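Local coordinates for penicillin-binding protein 2 (Pbp2) (Helicobacter pylori, PDB 5LP5) that probably cross-links cell-wall peptidoglycan as a penicillin-binding transpeptidase of the elongation machinery, working with the scaffold protein MreC to maintain cell shape, at residues 232-237 and 261-266; 394-399 and 457-462. All blocks are in the same frame, centred on the assembly; numbering follows the deposited sequence.

Contact 1 of 2, residues 232-237 and 261-266; sequences QLSLDK and NGELLV
Ser234 is the residue to follow here. Its CB points at the 261-266 segment and rests on the aliphatic part of Glu263, 3.7 Å from that residue's CB, with CG and CD of the extended glutamate chain also alongside. From CB the hydroxyl turns into the crowded position between the backbone N and the carbonyl carbon (chi1 53°), which brings OG within 2.8 Å of Leu264 O. That hydrogen bond runs from OG to the carbonyl and arrives from above its plane, 39° out, rather than along a lone pair. Phe461 O is a second acceptor for the same buried hydroxyl, so the two carbonyls share or compete for its one hydrogen.

One residue on, the CA of Leu235 lies 4.0 Å from the CA of Leu265, and its CA-H leans on Leu265 O. The same carbonyl takes the N-H of Asp236 at 3.2 Å, a nearly straight bond (163°) that lies in the carbonyl plane on a lone pair. Leu235 CB starts away from the partner, but with CG anti to the carbonyl carbon its CD2 swings back to the carbonyl oxygens of Leu264 and Leu265, 3.5 Å from Leu265 O. In return, CD2 of Leu265 packs against Ser234 O.

The acidic groups find partners beyond the two segments: Glu263 OE1 forms a salt bridge with Arg59 NH2, while Arg59 NH1 bonds to Ser234 O, and the Asp236 carboxylate, which caps the start of helix 237-246, also meets Tyr587 and Arg238. Opposite Val256, Leu265 and Val266 make a classic beta bulge in edge strand 264-270. The linker leaving strand 231-232 is thus fastened to the start of that strand, while Leu265 and Val266 pack on helix 237-246 and strand 252-258.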
ATOM      1  N   GLN A 232      10.211  -9.543   6.996  1.00 38.13           N
ATOM      2  CA  GLN A 232      10.058  -9.595   8.438  1.00 36.74           C
ATOM      3  C   GLN A 232      11.357  -9.205   9.165  1.00 36.47           C
ATOM      4  O   GLN A 232      12.430  -9.767   8.889  1.00 40.45           O
ATOM      5  CB  GLN A 232       9.617 -10.995   8.861  1.00 36.04           C
ATOM      6  CG  GLN A 232       8.918 -11.004  10.202  1.00 34.74           C
ATOM      7  CD  GLN A 232       8.775 -12.380  10.794  1.00 35.65           C
ATOM      8  OE1 GLN A 232       9.308 -13.381  10.278  1.00 35.34           O
ATOM      9  NE2 GLN A 232       8.049 -12.438  11.916  1.00 36.65           N
ATOM     10  N   LEU A 233      11.231  -8.260  10.102  1.00 33.47           N
ATOM     11  CA  LEU A 233      12.342  -7.768  10.911  1.00 31.24           C
ATOM     12  C   LEU A 233      12.257  -8.314  12.328  1.00 31.81           C
ATOM     13  O   LEU A 233      11.174  -8.647  12.819  1.00 31.67           O
ATOM     14  CB  LEU A 233      12.341  -6.239  11.004  1.00 28.87           C
ATOM     15  CG  LEU A 233      12.292  -5.447   9.708  1.00 27.93           C
ATOM     16  CD1 LEU A 233      12.438  -3.974   9.993  1.00 26.17           C
ATOM     17  CD2 LEU A 233      13.386  -5.900   8.767  1.00 28.93           C
ATOM     18  N   SER A 234      13.410  -8.354  12.987  1.00 31.15           N
ATOM     19  CA  SER A 234      13.537  -8.906  14.325  1.00 30.22           C
ATOM     20  C   SER A 234      13.092  -7.969  15.438  1.00 28.20           C
ATOM     21  O   SER A 234      12.946  -8.396  16.575  1.00 25.51           O
ATOM     22  CB  SER A 234      14.979  -9.328  14.569  1.00 31.86           C
ATOM     23  OG  SER A 234      15.863  -8.255  14.281  1.00 33.61           O
ATOM     24  N   LEU A 235      12.864  -6.700  15.121  1.00 26.99           N
ATOM     25  CA  LEU A 235      12.374  -5.776  16.137  1.00 27.14           C
ATOM     26  C   LEU A 235      11.140  -6.303  16.867  1.00 26.29           C
ATOM     27  O   LEU A 235      10.350  -7.027  16.288  1.00 26.80           O
ATOM     28  CB  LEU A 235      12.016  -4.430  15.503  1.00 27.06           C
ATOM     29  CG  LEU A 235      13.109  -3.592  14.865  1.00 26.27           C
ATOM     30  CD1 LEU A 235      12.454  -2.347  14.285  1.00 26.93           C
ATOM     31  CD2 LEU A 235      14.166  -3.214  15.870  1.00 26.13           C
ATOM     32  N   ASP A 236      10.967  -5.919  18.124  1.00 26.10           N
ATOM     33  CA  ASP A 236       9.703  -6.098  18.813  1.00 26.85           C
ATOM     34  C   ASP A 236       9.108  -4.735  19.071  1.00 28.23           C
ATOM     35  O   ASP A 236       9.683  -3.926  19.762  1.00 29.39           O
ATOM     36  CB  ASP A 236       9.898  -6.834  20.132  1.00 27.52           C
ATOM     37  CG  ASP A 236       8.565  -7.146  20.855  1.00 27.76           C
ATOM     38  OD1 ASP A 236       7.566  -6.408  20.647  1.00 29.05           O
ATOM     39  OD2 ASP A 236       8.530  -8.116  21.654  1.00 26.15           O
ATOM     40  N   LYS A 237       7.935  -4.501  18.520  1.00 31.39           N
ATOM     41  CA  LYS A 237       7.263  -3.199  18.584  1.00 35.70           C
ATOM     42  C   LYS A 237       7.045  -2.692  20.015  1.00 34.98           C
ATOM     43  O   LYS A 237       7.080  -1.486  20.267  1.00 33.10           O
ATOM     44  CB  LYS A 237       5.921  -3.291  17.838  1.00 39.37           C
ATOM     45  CG  LYS A 237       5.068  -2.055  17.906  1.00 42.35           C
ATOM     46  CD  LYS A 237       3.697  -2.331  17.304  1.00 46.79           C
ATOM     47  CE  LYS A 237       2.783  -1.147  17.570  1.00 51.49           C
ATOM     48  NZ  LYS A 237       1.538  -1.140  16.757  1.00 55.07           N
ATOM     49  N   ASN A 261      22.654 -15.004  17.922  1.00 38.45           N
ATOM     50  CA  ASN A 261      22.502 -14.930  16.454  1.00 35.59           C
ATOM     51  C   ASN A 261      22.574 -13.529  15.831  1.00 33.64           C
ATOM     52  O   ASN A 261      22.676 -13.401  14.609  1.00 33.96           O
ATOM     53  CB  ASN A 261      21.185 -15.579  16.032  1.00 35.71           C
ATOM     54  CG  ASN A 261      19.965 -14.878  16.611  1.00 35.16           C
ATOM     55  OD1 ASN A 261      19.988 -13.689  16.908  1.00 33.96           O
ATOM     56  ND2 ASN A 261      18.891 -15.621  16.762  1.00 35.56           N
ATOM     57  N   GLY A 262      22.470 -12.490  16.650  1.00 31.56           N
ATOM     58  CA  GLY A 262      22.665 -11.118  16.172  1.00 32.72           C
ATOM     59  C   GLY A 262      21.408 -10.339  15.845  1.00 31.51           C
ATOM     60  O   GLY A 262      21.477  -9.276  15.241  1.00 29.76           O
ATOM     61  N   GLU A 263      20.254 -10.865  16.237  1.00 32.13           N
ATOM     62  CA  GLU A 263      18.998 -10.194  15.967  1.00 33.28           C
ATOM     63  C   GLU A 263      18.880  -8.938  16.841  1.00 31.45           C
ATOM     64  O   GLU A 263      19.134  -8.977  18.046  1.00 31.15           O
ATOM     65  CB  GLU A 263      17.809 -11.138  16.188  1.00 37.26           C
ATOM     66  CG  GLU A 263      17.598 -12.144  15.064  1.00 41.44           C
ATOM     67  CD  GLU A 263      16.365 -13.029  15.239  1.00 44.41           C
ATOM     68  OE1 GLU A 263      15.783 -13.057  16.351  1.00 45.37           O
ATOM     69  OE2 GLU A 263      15.983 -13.696  14.243  1.00 46.37           O
ATOM     70  N   LEU A 264      18.513  -7.824  16.212  1.00 28.90           N
ATOM     71  CA  LEU A 264      18.253  -6.590  16.927  1.00 29.07           C
ATOM     72  C   LEU A 264      16.757  -6.488  17.272  1.00 29.20           C
ATOM     73  O   LEU A 264      15.890  -6.455  16.398  1.00 29.59           O
ATOM     74  CB  LEU A 264      18.696  -5.392  16.096  1.00 28.88           C
ATOM     75  CG  LEU A 264      20.199  -5.374  15.829  1.00 29.46           C
ATOM     76  CD1 LEU A 264      20.530  -4.348  14.774  1.00 29.35           C
ATOM     77  CD2 LEU A 264      21.001  -5.117  17.100  1.00 29.13           C
ATOM     78  N   LEU A 265      16.465  -6.466  18.564  1.00 28.89           N
ATOM     79  CA  LEU A 265      15.115  -6.320  19.036  1.00 29.04           C
ATOM     80  C   LEU A 265      14.786  -4.840  19.227  1.00 28.40           C
ATOM     81  O   LEU A 265      13.649  -4.442  19.080  1.00 26.69           O
ATOM     82  CB  LEU A 265      14.926  -7.091  20.344  1.00 31.10           C
ATOM     83  CG  LEU A 265      15.226  -8.603  20.344  1.00 33.21           C
ATOM     84  CD1 LEU A 265      15.078  -9.222  21.732  1.00 33.54           C
ATOM     85  CD2 LEU A 265      14.335  -9.342  19.368  1.00 33.86           C
ATOM     86  N   VAL A 266      15.784  -4.037  19.572  1.00 29.66           N
ATOM     87  CA  VAL A 266      15.643  -2.587  19.620  1.00 30.38           C
ATOM     88  C   VAL A 266      16.798  -1.926  18.876  1.00 30.98           C
ATOM     89  O   VAL A 266      17.901  -2.456  18.825  1.00 34.32           O
ATOM     90  CB  VAL A 266      15.641  -2.086  21.068  1.00 31.87           C
ATOM     91  CG1 VAL A 266      15.508  -0.579  21.123  1.00 31.20           C
ATOM     92  CG2 VAL A 266      14.510  -2.746  21.848  1.00 33.17           C
TER

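Contact 2 of 2, residues 394-399 and 457-462; sequences EKTGVD and ATPHFA
The 394-399 loop engages its partner from Thr396 onward; from there to Asp399 the chain runs 12° from the direction of Thr458 to Ala462. Thr396 CB points at that segment and meets the Pro459 ring at CD, 3.7 Å away, the two side chains crossing at about a right angle. Its OG1 is held by Glu403, whose carboxylate also takes the N-H groups of Gly397 and Val398. Gly397 has a positive phi (95°), which glycine takes readily, and its O touches Thr458 CG2.

Val398 puts its CA-H almost straight at Pro459 O, 3.4 Å from CA to O. Its CG2, anti to the backbone N, reaches obliquely to Phe461 CE2 at 3.8 Å.

Asp399 closes the contact. CG takes the crowded position between N and carbonyl carbon (chi1 60°), so the carboxylate turns toward two successive backbone N-H groups. OD1 accepts from Phe461 N at 2.8 Å and OD2 from Ala462 N at 3.0 Å, each through its syn lone pair; a weak third bond joins Phe461 N to OD2. OD1 also sits at the edge of the Phe461 ring, and Tyr195 OH adds a further bond to OD2. Such a grip would be expected to keep the acid ionised. In the partner segment, His460 ND1 donates in its ring plane to Thr458 O, 2.9 Å away, fixing the imidazole.

One carboxylate thus clasps two transpeptidase-domain loops, those following helices 380-389 and 441-453. Thr396, Val398 and Pro459 pack on Leu442 of helix 441-453, while Val398, Pro459 and Phe461 lie against Leu264 of strand 264-270.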
ATOM      1  N   GLU A 394      36.334  -2.025  12.762  1.00 56.72           N
ATOM      2  CA  GLU A 394      35.617  -2.319  11.543  1.00 57.63           C
ATOM      3  C   GLU A 394      34.117  -2.260  11.743  1.00 51.84           C
ATOM      4  O   GLU A 394      33.623  -2.032  12.856  1.00 48.64           O
ATOM      5  CB  GLU A 394      36.034  -3.713  11.042  1.00 63.26           C
ATOM      6  CG  GLU A 394      37.489  -3.794  10.597  1.00 70.94           C
ATOM      7  CD  GLU A 394      37.819  -2.825   9.459  1.00 80.81           C
ATOM      8  OE1 GLU A 394      36.951  -2.589   8.586  1.00 83.85           O
ATOM      9  OE2 GLU A 394      38.951  -2.294   9.432  1.00 91.85           O
ATOM     10  N   LYS A 395      33.400  -2.457  10.642  1.00 49.80           N
ATOM     11  CA  LYS A 395      31.946  -2.520  10.672  1.00 48.05           C
ATOM     12  C   LYS A 395      31.507  -3.806  11.359  1.00 40.66           C
ATOM     13  O   LYS A 395      32.129  -4.842  11.163  1.00 37.92           O
ATOM     14  CB  LYS A 395      31.371  -2.527   9.252  1.00 52.58           C
ATOM     15  CG  LYS A 395      31.823  -1.406   8.338  1.00 56.88           C
ATOM     16  CD  LYS A 395      31.073  -1.496   7.012  1.00 60.66           C
ATOM     17  CE  LYS A 395      31.492  -0.397   6.043  1.00 65.56           C
ATOM     18  NZ  LYS A 395      30.600  -0.321   4.851  1.00 66.05           N
ATOM     19  N   THR A 396      30.437  -3.728  12.149  1.00 35.53           N
ATOM     20  CA  THR A 396      29.774  -4.905  12.682  1.00 33.98           C
ATOM     21  C   THR A 396      29.121  -5.741  11.569  1.00 33.28           C
ATOM     22  O   THR A 396      28.957  -6.958  11.733  1.00 35.63           O
ATOM     23  CB  THR A 396      28.706  -4.551  13.744  1.00 33.30           C
ATOM     24  OG1 THR A 396      27.679  -3.740  13.156  1.00 31.84           O
ATOM     25  CG2 THR A 396      29.332  -3.812  14.956  1.00 32.94           C
ATOM     26  N   GLY A 397      28.769  -5.109  10.446  1.00 31.53           N
ATOM     27  CA  GLY A 397      28.118  -5.800   9.317  1.00 31.31           C
ATOM     28  C   GLY A 397      26.590  -5.727   9.316  1.00 31.05           C
ATOM     29  O   GLY A 397      25.911  -6.632   8.844  1.00 31.74           O
ATOM     30  N   VAL A 398      26.055  -4.634   9.837  1.00 31.21           N
ATOM     31  CA  VAL A 398      24.630  -4.505  10.025  1.00 30.64           C
ATOM     32  C   VAL A 398      23.998  -4.340   8.656  1.00 30.00           C
ATOM     33  O   VAL A 398      24.637  -3.824   7.745  1.00 30.17           O
ATOM     34  CB  VAL A 398      24.310  -3.339  10.989  1.00 31.71           C
ATOM     35  CG1 VAL A 398      24.547  -2.000  10.325  1.00 33.01           C
ATOM     36  CG2 VAL A 398      22.886  -3.429  11.514  1.00 31.27           C
ATOM     37  N   ASP A 399      22.769  -4.827   8.499  1.00 29.59           N
ATOM     38  CA  ASP A 399      22.067  -4.742   7.221  1.00 30.84           C
ATOM     39  C   ASP A 399      21.332  -3.392   7.027  1.00 32.95           C
ATOM     40  O   ASP A 399      20.101  -3.323   6.867  1.00 32.49           O
ATOM     41  CB  ASP A 399      21.147  -5.964   7.007  1.00 30.24           C
ATOM     42  CG  ASP A 399      20.081  -6.125   8.082  1.00 29.61           C
ATOM     43  OD1 ASP A 399      20.229  -5.603   9.199  1.00 30.11           O
ATOM     44  OD2 ASP A 399      19.074  -6.786   7.797  1.00 29.16           O
ATOM     45  N   ALA A 457      28.574 -11.715  17.416  1.00 51.55           N
ATOM     46  CA  ALA A 457      27.345 -11.670  16.650  1.00 50.85           C
ATOM     47  C   ALA A 457      27.419 -10.567  15.615  1.00 46.98           C
ATOM     48  O   ALA A 457      27.892  -9.474  15.902  1.00 49.78           O
ATOM     49  CB  ALA A 457      26.172 -11.415  17.587  1.00 56.44           C
ATOM     50  N   THR A 458      26.953 -10.856  14.411  1.00 43.66           N
ATOM     51  CA  THR A 458      26.690  -9.812  13.419  1.00 40.77           C
ATOM     52  C   THR A 458      25.273  -9.276  13.648  1.00 40.48           C
ATOM     53  O   THR A 458      24.305 -10.006  13.364  1.00 40.67           O
ATOM     54  CB  THR A 458      26.784 -10.369  11.986  1.00 37.64           C
ATOM     55  OG1 THR A 458      28.121 -10.800  11.732  1.00 38.03           O
ATOM     56  CG2 THR A 458      26.414  -9.334  10.972  1.00 35.35           C
ATOM     57  N   PRO A 459      25.138  -8.013  14.162  1.00 38.04           N
ATOM     58  CA  PRO A 459      23.790  -7.455  14.364  1.00 35.77           C
ATOM     59  C   PRO A 459      23.076  -7.324  13.054  1.00 34.90           C
ATOM     60  O   PRO A 459      23.716  -7.012  12.059  1.00 37.30           O
ATOM     61  CB  PRO A 459      24.052  -6.072  14.959  1.00 35.52           C
ATOM     62  CG  PRO A 459      25.438  -6.139  15.501  1.00 36.52           C
ATOM     63  CD  PRO A 459      26.177  -7.052  14.566  1.00 36.58           C
ATOM     64  N   HIS A 460      21.779  -7.597  13.033  1.00 34.34           N
ATOM     65  CA  HIS A 460      21.009  -7.484  11.805  1.00 33.54           C
ATOM     66  C   HIS A 460      19.567  -7.300  12.164  1.00 31.42           C
ATOM     67  O   HIS A 460      19.201  -7.507  13.298  1.00 30.98           O
ATOM     68  CB  HIS A 460      21.220  -8.691  10.871  1.00 34.41           C
ATOM     69  CG  HIS A 460      20.850 -10.005  11.475  1.00 35.75           C
ATOM     70  ND1 HIS A 460      21.675 -10.685  12.344  1.00 37.14           N
ATOM     71  CD2 HIS A 460      19.752 -10.781  11.312  1.00 35.86           C
ATOM     72  CE1 HIS A 460      21.090 -11.813  12.707  1.00 38.33           C
ATOM     73  NE2 HIS A 460      19.924 -11.898  12.088  1.00 36.78           N
ATOM     74  N   PHE A 461      18.777  -6.856  11.193  1.00 31.61           N
ATOM     75  CA  PHE A 461      17.354  -6.586  11.378  1.00 30.62           C
ATOM     76  C   PHE A 461      16.480  -7.613  10.655  1.00 32.54           C
ATOM     77  O   PHE A 461      15.406  -7.964  11.132  1.00 36.67           O
ATOM     78  CB  PHE A 461      17.006  -5.198  10.865  1.00 29.00           C
ATOM     79  CG  PHE A 461      17.551  -4.086  11.714  1.00 28.73           C
ATOM     80  CD1 PHE A 461      16.896  -3.685  12.866  1.00 28.51           C
ATOM     81  CD2 PHE A 461      18.723  -3.443  11.359  1.00 28.32           C
ATOM     82  CE1 PHE A 461      17.385  -2.657  13.638  1.00 28.19           C
ATOM     83  CE2 PHE A 461      19.223  -2.415  12.123  1.00 28.12           C
ATOM     84  CZ  PHE A 461      18.554  -2.025  13.265  1.00 28.64           C
ATOM     85  N   ALA A 462      16.919  -8.087   9.496  1.00 31.14           N
ATOM     86  CA  ALA A 462      16.129  -9.020   8.713  1.00 30.80           C
ATOM     87  C   ALA A 462      16.208 -10.448   9.282  1.00 33.14           C
ATOM     88  O   ALA A 462      17.255 -11.096   9.218  1.00 32.71           O
ATOM     89  CB  ALA A 462      16.595  -8.995   7.268  1.00 30.01           C
TER

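The two contacts follow one another along the chain, contact 1 closing before contact 2 opens, yet their centres are only 11 Å apart and they touch. Segment 457-462 joins them through its backbone: Phe461 O probably accepts a hydrogen bond from Ser234 N, and His460 N probably donates to Gly262 O. Edge strand 264-270 of the five-stranded antiparallel sheet therefore has the linker from strand 231-232 and the loops of contact 2 as neighbours. Together the contacts lie where the N-terminal region, to which Arg59 and Tyr195 belong, meets the transpeptidase domain, with Arg59 reaching into contact 1 and Tyr195 into contact 2.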